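Local atomic coordinates of beta-lactamase (Sebaldella termitidis, PDB entry 6N1N), a protein that probably hydrolyses beta-lactam antibiotics to substituted beta-amino acids as a class D serine beta-lactamase, an activity associated with antibiotic resistance. Residues I83-W86 / N87-L90; F153-N156 / L157-K161; M241-E245 / L246-N250. All coordinates share one frame; numbering follows the deposited sequence.

Interaction 1: residues I83-W86 / N87-L90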
# COMPACT_ATOMS: atom_id res chain seq x y z
N ILE A 83 5.23 -17.48 9.80
CA ILE A 83 4.63 -17.77 8.50
C ILE A 83 5.57 -18.69 7.75
O ILE A 83 6.71 -18.31 7.46
CB ILE A 83 4.38 -16.50 7.67
CG1 ILE A 83 3.46 -15.51 8.37
CG2 ILE A 83 3.79 -16.85 6.31
CD1 ILE A 83 2.07 -16.04 8.65
N GLU A 84 5.10 -19.90 7.39
CA GLU A 84 6.00 -20.89 6.79
C GLU A 84 6.59 -20.39 5.47
O GLU A 84 7.76 -20.67 5.17
CB GLU A 84 5.28 -22.22 6.57
CG GLU A 84 5.33 -23.18 7.76
CD GLU A 84 6.74 -23.50 8.23
OE1 GLU A 84 7.71 -23.36 7.45
OE2 GLU A 84 6.87 -23.89 9.41
N ASN A 85 5.81 -19.67 4.66
CA ASN A 85 6.33 -19.17 3.39
C ASN A 85 7.52 -18.22 3.59
O ASN A 85 8.23 -17.93 2.62
CB ASN A 85 5.25 -18.43 2.61
CG ASN A 85 4.35 -19.36 1.80
OD1 ASN A 85 4.74 -20.45 1.44
ND2 ASN A 85 3.14 -18.91 1.54
N TRP A 86 7.73 -17.70 4.81
CA TRP A 86 8.88 -16.84 5.08
C TRP A 86 10.15 -17.63 5.32
O TRP A 86 11.23 -17.04 5.32
CB TRP A 86 8.65 -15.98 6.33
CG TRP A 86 7.57 -14.95 6.23
CD1 TRP A 86 6.90 -14.57 5.10
CD2 TRP A 86 7.02 -14.18 7.30
NE1 TRP A 86 5.97 -13.61 5.41
CE2 TRP A 86 6.03 -13.35 6.75
CE3 TRP A 86 7.26 -14.12 8.68
CZ2 TRP A 86 5.27 -12.47 7.52
CZ3 TRP A 86 6.52 -13.24 9.45
CH2 TRP A 86 5.54 -12.43 8.87
N ASN A 87 10.05 -18.93 5.56
CA ASN A 87 11.16 -19.71 6.09
C ASN A 87 11.95 -20.38 4.97
O ASN A 87 12.14 -21.61 4.92
CB ASN A 87 10.62 -20.74 7.08
CG ASN A 87 10.04 -20.10 8.34
OD1 ASN A 87 10.50 -19.04 8.78
ND2 ASN A 87 9.04 -20.74 8.93
N LYS A 88 12.44 -19.55 4.05
CA LYS A 88 13.22 -19.97 2.90
C LYS A 88 13.84 -18.72 2.27
O LYS A 88 13.42 -17.60 2.56
CB LYS A 88 12.36 -20.69 1.87
CG LYS A 88 11.20 -19.88 1.38
CD LYS A 88 10.28 -20.69 0.47
CE LYS A 88 8.96 -19.96 0.23
NZ LYS A 88 8.20 -20.48 -0.94
N ASP A 89 14.84 -18.94 1.41
CA ASP A 89 15.36 -17.83 0.62
C ASP A 89 14.20 -17.24 -0.18
O ASP A 89 13.33 -17.97 -0.68
CB ASP A 89 16.47 -18.28 -0.32
CG ASP A 89 17.73 -18.73 0.42
OD1 ASP A 89 17.87 -18.50 1.65
OD2 ASP A 89 18.60 -19.32 -0.26
N LEU A 90 14.17 -15.91 -0.30
CA LEU A 90 13.10 -15.23 -1.01
C LEU A 90 13.67 -14.18 -1.95
O LEU A 90 14.63 -13.49 -1.62
CB LEU A 90 12.12 -14.52 -0.03
CG LEU A 90 11.36 -15.36 0.97
CD1 LEU A 90 10.61 -14.49 1.98
CD2 LEU A 90 10.35 -16.28 0.27
O HOH W 1 6.32 -21.28 10.80
O HOH W 2 11.84 -16.64 8.14

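Interaction 2: residues F153-N156 / L157-K161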
# COMPACT_ATOMS: atom_id res chain seq x y z
N PHE A 153 0.91 9.40 -4.30
CA PHE A 153 2.13 8.64 -4.58
C PHE A 153 1.89 7.58 -5.65
O PHE A 153 2.70 7.41 -6.57
CB PHE A 153 2.64 8.02 -3.27
CG PHE A 153 3.55 6.83 -3.48
CD1 PHE A 153 4.86 6.99 -3.86
CD2 PHE A 153 3.06 5.56 -3.33
CE1 PHE A 153 5.67 5.88 -4.08
CE2 PHE A 153 3.85 4.46 -3.53
CZ PHE A 153 5.15 4.61 -3.91
N LEU A 154 0.76 6.89 -5.57
CA LEU A 154 0.45 5.84 -6.53
C LEU A 154 0.18 6.41 -7.92
O LEU A 154 0.55 5.79 -8.91
CB LEU A 154 -0.74 5.02 -6.06
CG LEU A 154 -0.48 4.15 -4.83
CD1 LEU A 154 -1.76 3.73 -4.17
CD2 LEU A 154 0.35 2.93 -5.21
N ILE A 155 -0.45 7.60 -8.01
CA ILE A 155 -0.65 8.24 -9.32
C ILE A 155 0.69 8.57 -9.95
O ILE A 155 0.91 8.37 -11.16
CB ILE A 155 -1.52 9.51 -9.17
CG1 ILE A 155 -2.94 9.17 -8.73
CG2 ILE A 155 -1.58 10.28 -10.48
CD1 ILE A 155 -3.72 10.36 -8.24
N ASN A 156 1.60 9.16 -9.17
CA ASN A 156 2.93 9.46 -9.67
C ASN A 156 3.68 8.20 -10.09
O ASN A 156 4.46 8.23 -11.03
CB ASN A 156 3.71 10.24 -8.61
CG ASN A 156 3.35 11.71 -8.59
OD1 ASN A 156 3.19 12.32 -9.64
ND2 ASN A 156 3.20 12.27 -7.41
N LEU A 157 3.50 7.09 -9.36
CA LEU A 157 4.08 5.82 -9.79
C LEU A 157 3.51 5.39 -11.14
O LEU A 157 4.26 5.08 -12.09
CB LEU A 157 3.85 4.76 -8.69
CG LEU A 157 4.53 3.40 -8.74
CD1 LEU A 157 4.25 2.54 -7.47
CD2 LEU A 157 4.16 2.60 -9.95
N TYR A 158 2.18 5.40 -11.25
CA TYR A 158 1.53 5.03 -12.50
C TYR A 158 1.99 5.89 -13.66
O TYR A 158 2.24 5.37 -14.76
CB TYR A 158 0.01 5.12 -12.31
CG TYR A 158 -0.76 4.85 -13.59
CD1 TYR A 158 -0.90 3.56 -14.07
CD2 TYR A 158 -1.32 5.89 -14.30
CE1 TYR A 158 -1.60 3.30 -15.24
CE2 TYR A 158 -2.02 5.65 -15.46
CZ TYR A 158 -2.16 4.35 -15.93
OH TYR A 158 -2.86 4.13 -17.10
N GLU A 159 2.08 7.20 -13.46
CA GLU A 159 2.53 8.11 -14.51
C GLU A 159 4.04 8.06 -14.71
O GLU A 159 4.55 8.66 -15.67
CB GLU A 159 2.10 9.54 -14.17
CG GLU A 159 0.60 9.75 -14.38
CD GLU A 159 0.13 11.16 -14.07
OE1 GLU A 159 0.87 11.90 -13.38
OE2 GLU A 159 -0.98 11.52 -14.53
N GLU A 160 4.75 7.34 -13.85
CA GLU A 160 6.21 7.22 -13.87
C GLU A 160 6.90 8.58 -13.79
O GLU A 160 7.88 8.86 -14.49
CB GLU A 160 6.67 6.39 -15.08
CG GLU A 160 5.93 5.06 -15.11
CD GLU A 160 6.55 3.97 -15.94
OE1 GLU A 160 7.64 4.15 -16.52
OE2 GLU A 160 5.89 2.92 -16.01
N LYS A 161 6.40 9.43 -12.89
CA LYS A 161 6.93 10.78 -12.71
C LYS A 161 8.19 10.85 -11.86
O LYS A 161 8.93 11.84 -11.95
CB LYS A 161 5.86 11.67 -12.07
CG LYS A 161 4.69 12.04 -13.00
CD LYS A 161 5.15 12.83 -14.21
CE LYS A 161 4.17 13.94 -14.56
NZ LYS A 161 2.83 13.42 -14.94
O HOH W 3 0.89 12.95 -10.95

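Interaction 3: residues M241-E245 / L246-N250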
# COMPACT_ATOMS: atom_id res chain seq x y z
N MSE A 241 -16.32 -4.61 -2.84
CA MSE A 241 -17.70 -4.16 -2.67
C MSE A 241 -17.87 -2.68 -2.98
O MSE A 241 -18.86 -2.30 -3.62
CB MSE A 241 -18.20 -4.47 -1.24
CG MSE A 241 -18.43 -5.94 -1.05
SE MSE A 241 -18.77 -6.32 0.84
CE MSE A 241 -19.86 -4.81 1.18
N ALA A 242 -16.93 -1.85 -2.53
CA ALA A 242 -16.97 -0.43 -2.88
C ALA A 242 -16.88 -0.25 -4.39
O ALA A 242 -17.63 0.55 -4.96
CB ALA A 242 -15.83 0.31 -2.18
N PHE A 243 -15.98 -0.98 -5.06
CA PHE A 243 -15.90 -0.88 -6.51
C PHE A 243 -17.23 -1.25 -7.18
O PHE A 243 -17.68 -0.57 -8.10
CB PHE A 243 -14.79 -1.78 -7.08
CG PHE A 243 -13.37 -1.42 -6.68
CD1 PHE A 243 -13.01 -0.15 -6.29
CD2 PHE A 243 -12.39 -2.40 -6.73
CE1 PHE A 243 -11.68 0.13 -5.93
CE2 PHE A 243 -11.07 -2.10 -6.37
CZ PHE A 243 -10.73 -0.83 -5.99
N ARG A 244 -17.85 -2.35 -6.73
CA ARG A 244 -19.13 -2.75 -7.32
C ARG A 244 -20.20 -1.72 -7.05
O ARG A 244 -21.02 -1.43 -7.92
CB ARG A 244 -19.54 -4.13 -6.79
CG ARG A 244 -18.66 -5.25 -7.39
CD ARG A 244 -19.19 -6.65 -7.13
NE ARG A 244 -19.13 -6.97 -5.71
CZ ARG A 244 -18.14 -7.64 -5.12
NH1 ARG A 244 -17.10 -8.10 -5.81
NH2 ARG A 244 -18.20 -7.86 -3.82
N GLU A 245 -20.22 -1.15 -5.85
CA GLU A 245 -21.20 -0.11 -5.54
C GLU A 245 -21.06 1.07 -6.50
O GLU A 245 -22.07 1.65 -6.94
CB GLU A 245 -21.03 0.34 -4.09
CG GLU A 245 -21.85 1.55 -3.69
CD GLU A 245 -23.33 1.27 -3.69
OE1 GLU A 245 -23.74 0.19 -3.20
OE2 GLU A 245 -24.08 2.14 -4.20
N LEU A 246 -19.84 1.40 -6.88
CA LEU A 246 -19.56 2.53 -7.76
C LEU A 246 -19.62 2.19 -9.24
O LEU A 246 -19.36 3.07 -10.07
CB LEU A 246 -18.17 3.12 -7.43
CG LEU A 246 -18.06 3.72 -6.03
CD1 LEU A 246 -16.63 3.98 -5.63
CD2 LEU A 246 -18.86 5.01 -5.92
N GLY A 247 -19.93 0.94 -9.59
CA GLY A 247 -19.95 0.52 -10.98
C GLY A 247 -18.60 0.32 -11.62
O GLY A 247 -18.52 0.21 -12.84
N ILE A 248 -17.52 0.30 -10.83
CA ILE A 248 -16.18 0.15 -11.36
C ILE A 248 -15.96 -1.27 -11.88
O ILE A 248 -15.35 -1.46 -12.94
CB ILE A 248 -15.13 0.54 -10.30
CG1 ILE A 248 -15.16 2.06 -10.08
CG2 ILE A 248 -13.75 0.07 -10.74
CD1 ILE A 248 -14.41 2.51 -8.81
N ILE A 249 -16.43 -2.29 -11.15
CA ILE A 249 -16.47 -3.66 -11.64
C ILE A 249 -17.87 -4.23 -11.42
O ILE A 249 -18.67 -3.70 -10.65
CB ILE A 249 -15.42 -4.57 -10.96
CG1 ILE A 249 -15.71 -4.71 -9.46
CG2 ILE A 249 -14.00 -4.02 -11.20
CD1 ILE A 249 -14.67 -5.52 -8.70
N ASN A 250 -18.13 -5.34 -12.08
CA ASN A 250 -19.41 -6.03 -11.91
C ASN A 250 -19.38 -6.94 -10.69
O ASN A 250 -18.34 -7.47 -10.29
CB ASN A 250 -19.76 -6.81 -13.18
CG ASN A 250 -19.78 -5.94 -14.41
OD1 ASN A 250 -20.39 -4.88 -14.43
ND2 ASN A 250 -19.09 -6.39 -15.45
OXT ASN A 250 -20.41 -7.16 -10.04
O HOH W 4 -21.27 -2.90 -10.27
O HOH W 5 -16.16 -8.85 -8.24

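Interaction 1: residues I83-W86 / N87-L90
Asn87 folds back on Glu84 and Trp86 where a short 3-10 turn, residues 84-86, gives way to an inverse gamma turn centred on Asn87 itself. The 3-10 turn is continued by Asn87 N, which donates to Glu84 O at 2.9 Å with an N-H...O angle of 165°. The gamma turn is closed by the weak bond from Lys88 N to Trp86 O, 3.1 Å long.

Asn87 has CG anti to its own carbonyl carbon (chi1 -67°), which brings its amide back alongside Glu84. There ND2 makes a weak but nearly straight bond of 3.3 Å to Glu84 OE1, with the amide and carboxylate planes steeply turned, 76° apart; a water adds a second weak link between ND2 and Glu84 OE2. The other end of the amide is held more firmly: OD1 accepts from Arg81 N and from a water, at 2.8 Å, that also approaches Trp86 O. That carbonyl takes a bond from Trp102 NE1 as well.

The CB of Trp86 points away from residues 87-90, although the atom itself touches Asn87 N. Ile83 CB sits over the centre of one face of the indole, NE1 donates to Tyr98 O, and the Tyr82 ring meets the indole. The side chain lies about 7 Å from that of Ser51, the predicted acylated serine, consistent with the turn lying beside the active site.

Asn85 and Lys88 run side by side, pointing the same way. The extended lysine carries its CE to 3.2 Å from Asn85 O, and that same oxygen has the methyl Leu90 CD2 at 3.6 Å.

Interaction 2: residues F153-N156 / L157-K161
Glu159 OE1 is gripped by Lys161 and by a water that also lies within bonding distance of Asn156 OD1. Lys161 NZ forms a salt bridge to it at 2.9 Å, coming from above the carboxylate plane, while the water lies 2.6 Å from Glu159 OE1. The other oxygen, Glu159 OE2, bonds to Tyr30 OH, so both ends of the carboxylate are held and its rotation is probably restricted. Lys161 gets there by bending at chi2, chi3 and chi4; its CB and CG pass Asn156 OD1, the two side chains crossing at about a right angle. One turn back, Ile155 CG2 lies alongside the Glu159 carboxylate, 4.1 Å from CD.

All this surrounds the end of helix 147-159, which is finished by a Schellman motif. Lys161 N reaches back five residues to Asn156 O, 2.9 Å away and in the carbonyl plane, and Glu160 N donates to Leu157 O; Glu160, with phi at 56°, is where the chain leaves the helix. Before that the regular bonds run on, the last from Glu159 N to Ile155 O at 2.8 Å.

Phe153, Leu154 and Leu157 are buried. Leu157 CD1 approaches the Phe153 ring obliquely, 4.2 Å from CZ, and both side chains press on Ile55 and Leu59. Leu154 packs on Phe215 of strand 212-222, which Ile155 also touches.

Interaction 3: residues M241-E245 / L246-N250
Ile249 holds its CG1 between the backbone N and the carbonyl carbon (chi1 64°), and this turns the ethyl arm back onto the helix: CG1 touches Arg244 CG at 3.6 Å and Phe243 CB at 3.9 Å, with CD1 at the edge of the phenyl ring. Ile248 CD1 reaches Phe243 CD1 at 3.9 Å, obliquely to the ring. Two successive isoleucines thus pack on Phe243, which also meets Phe216 edge-to-face. Ile249 N is buried here and finds no partner in the model.

The backbone makes this possible through a Schellman motif that ends helix 228-245. Ile248 N bonds to Phe243 O at 2.9 Å and Gly247 N to Arg244 O at 3.1 Å, while Gly247 takes the positive phi, 74°, that a glycine accommodates readily. Arg244 O also shares a water with Ile249 O, and that latter oxygen receives a straight CA-H contact from Arg244.

Arg244 bends at chi3 and its NH2 bonds to Gln237 OE1. NH1 donates to a water in the guanidinium plane, 2.7 Å away, which in turn donates a hydrogen bond of 3.3 Å to Asn250 O. Since Arg244 NE stays 4.5 Å from Asn250 OXT, the arginine probably favours the C-terminal carboxylate through water and through longer-range attraction, without a direct salt bridge.

How the interactions relate
The three contacts are separate, and follow one another along the chain. Interaction 1 lies closest to the active site, being the one near the predicted catalytic serine, Ser51; its centre is 31 Å from that of interaction 2 and 35 Å from that of interaction 3. Interaction 2 is away from the active site, yet Phe153 and Leu157 rest on Ile55, the sequence neighbour of the carboxylated Lys54. Interactions 2 and 3, with nearest atoms about 10 Å apart, each end a helix with a Schellman motif. Between them runs strand 212-222, whose consecutive Phe215 and Phe216 meet residues 153-156 and 241-245 respectively.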